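Local coordinates for uncharacterized protein MJ1480 (Methanocaldococcus jannaschii, PDB 3MGJ) that probably takes part in converting ornithine to proline with release of ammonia, this chain being the N-terminal Saccharop_dh_N domain of an NAD-dependent ornithine cyclodeaminase, at residues A[6-11]-A[78-83]. Residues are numbered along the deposited sequence; the frame is centred on the assembly and turned at random.
Sequences IELRGH and IEEVEL
Glu7 and Val81 face each other as an antiparallel hydrogen-bonded pair, each backbone serving the other as both donor and acceptor: Glu7 N donates a hydrogen bond to Val81 O at 2.9 Å, and Val81 N returns a bond to Glu7 O at 3.1 Å. The next hydrogen-bonded pair, Arg9 with Glu79, repeats the exchange. Arg9 N reaches Glu79 O at 2.9 Å, although this hydrogen bond is noticeably bent (132° at the hydrogen), and Glu79 N bonds to Arg9 O from a position tilted 18° off the carbonyl plane. At the non-hydrogen-bonded positions, Leu8 opposite Glu80 and Ile6 opposite Glu82, the backbone groups of the first strand turn the other way, where Ile6 pairs with Ile51 and Leu8 with Ala49 of strand 47-55. The division follows from the fold, a four-stranded antiparallel sheet in which strand 2-10 is an inner strand and 78-83 lies at one edge of the sheet within the chain; the long helix 58-74 leads from strand 47-55 into this edge strand. On the face that meets this helix, Glu80 packs its methylene groups on apolar side chains. Its CG is anti to the backbone N (chi1 -176°) and rests against Leu8 CD1 at 3.6 Å; the chain bends at chi2, and OE2 comes to rest 3.9 Å from CG2 of Ile6, whose side chain crosses that of Glu80 at about a right angle. Leu68 and Arg69 of the helix also touch the glutamate. The face carrying Glu7, Val81, Arg9 and Glu79 is more polar. There the Arg9 and Glu79 side chains run side by side, but NH1 of Arg9 stands 3.8 Å from Glu79 OE2, a long salt bridge in which the oxygen sits well out of the guanidinium plane and no N-H points at it.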
# COMPACT_ATOMS: atom_id res chain seq x y z
N ILE A 6 -9.88 1.35 -10.63
CA ILE A 6 -10.50 0.40 -9.71
C ILE A 6 -10.06 0.67 -8.30
O ILE A 6 -9.14 1.44 -8.08
CB ILE A 6 -10.19 -1.08 -10.06
CG1 ILE A 6 -8.74 -1.40 -9.74
CG2 ILE A 6 -10.49 -1.34 -11.51
CD1 ILE A 6 -8.50 -2.84 -9.46
N GLU A 7 -10.71 0.04 -7.33
CA GLU A 7 -10.30 0.20 -5.95
C GLU A 7 -10.34 -1.13 -5.23
O GLU A 7 -11.30 -1.86 -5.35
CB GLU A 7 -11.22 1.19 -5.28
CG GLU A 7 -11.00 1.38 -3.83
CD GLU A 7 -11.86 2.51 -3.34
OE1 GLU A 7 -11.53 3.67 -3.68
OE2 GLU A 7 -12.89 2.27 -2.66
N LEU A 8 -9.26 -1.47 -4.54
CA LEU A 8 -9.29 -2.63 -3.66
C LEU A 8 -9.61 -2.13 -2.29
O LEU A 8 -9.27 -1.02 -1.95
CB LEU A 8 -7.95 -3.36 -3.63
CG LEU A 8 -7.55 -4.18 -4.85
CD1 LEU A 8 -8.79 -4.72 -5.50
CD2 LEU A 8 -6.80 -3.32 -5.82
N ARG A 9 -10.26 -2.96 -1.50
CA ARG A 9 -10.65 -2.56 -0.16
C ARG A 9 -10.48 -3.74 0.78
O ARG A 9 -10.76 -4.88 0.42
CB ARG A 9 -12.09 -2.08 -0.19
CG ARG A 9 -12.57 -1.36 1.03
CD ARG A 9 -14.08 -1.22 0.97
NE ARG A 9 -14.63 -0.48 2.11
CZ ARG A 9 -14.94 -1.01 3.29
NH1 ARG A 9 -14.75 -2.31 3.54
NH2 ARG A 9 -15.44 -0.23 4.24
N GLY A 10 -9.98 -3.47 1.98
CA GLY A 10 -9.83 -4.50 2.99
C GLY A 10 -8.43 -4.63 3.54
O GLY A 10 -7.86 -3.69 4.09
N HIS A 11 -7.88 -5.84 3.42
CA HIS A 11 -6.57 -6.15 3.95
C HIS A 11 -5.50 -6.21 2.89
O HIS A 11 -4.93 -7.26 2.63
CB HIS A 11 -6.61 -7.44 4.75
CG HIS A 11 -7.01 -7.21 6.16
ND1 HIS A 11 -8.20 -6.61 6.51
CD2 HIS A 11 -6.37 -7.46 7.33
CE1 HIS A 11 -8.29 -6.51 7.82
NE2 HIS A 11 -7.18 -7.03 8.34
N ILE A 78 -10.86 -9.25 0.92
CA ILE A 78 -10.93 -8.05 0.11
C ILE A 78 -12.08 -8.01 -0.88
O ILE A 78 -12.50 -9.03 -1.41
CB ILE A 78 -9.60 -7.81 -0.66
CG1 ILE A 78 -9.47 -8.85 -1.77
CG2 ILE A 78 -8.37 -7.83 0.28
CD1 ILE A 78 -9.51 -8.24 -3.13
N GLU A 79 -12.59 -6.81 -1.11
CA GLU A 79 -13.49 -6.57 -2.21
C GLU A 79 -12.89 -5.59 -3.21
O GLU A 79 -12.21 -4.65 -2.84
CB GLU A 79 -14.86 -6.09 -1.72
CG GLU A 79 -14.84 -5.15 -0.54
CD GLU A 79 -15.94 -5.45 0.47
OE1 GLU A 79 -16.22 -6.65 0.70
OE2 GLU A 79 -16.53 -4.49 1.03
N GLU A 80 -13.16 -5.85 -4.48
CA GLU A 80 -12.73 -5.03 -5.60
C GLU A 80 -13.96 -4.31 -6.19
O GLU A 80 -15.06 -4.87 -6.20
CB GLU A 80 -12.04 -5.96 -6.62
CG GLU A 80 -11.40 -5.30 -7.85
CD GLU A 80 -12.39 -5.10 -8.98
OE1 GLU A 80 -13.58 -5.44 -8.81
OE2 GLU A 80 -11.99 -4.59 -10.05
N VAL A 81 -13.81 -3.07 -6.63
CA VAL A 81 -14.90 -2.35 -7.32
C VAL A 81 -14.33 -1.42 -8.36
O VAL A 81 -13.18 -1.05 -8.30
CB VAL A 81 -15.76 -1.46 -6.38
CG1 VAL A 81 -16.31 -2.25 -5.23
CG2 VAL A 81 -14.97 -0.25 -5.92
N GLU A 82 -15.17 -1.03 -9.32
CA GLU A 82 -14.76 -0.08 -10.33
C GLU A 82 -15.18 1.32 -9.92
O GLU A 82 -16.13 1.50 -9.18
CB GLU A 82 -15.36 -0.43 -11.68
CG GLU A 82 -14.80 -1.72 -12.26
CD GLU A 82 -15.52 -2.16 -13.53
OE1 GLU A 82 -15.97 -1.29 -14.31
OE2 GLU A 82 -15.62 -3.40 -13.74
N LEU A 83 -14.43 2.29 -10.41
CA LEU A 83 -14.75 3.69 -10.20
C LEU A 83 -15.10 4.35 -11.53
O LEU A 83 -14.36 4.23 -12.52
CB LEU A 83 -13.57 4.43 -9.56
CG LEU A 83 -12.97 3.93 -8.24
CD1 LEU A 83 -11.83 4.85 -7.85
CD2 LEU A 83 -13.98 3.84 -7.11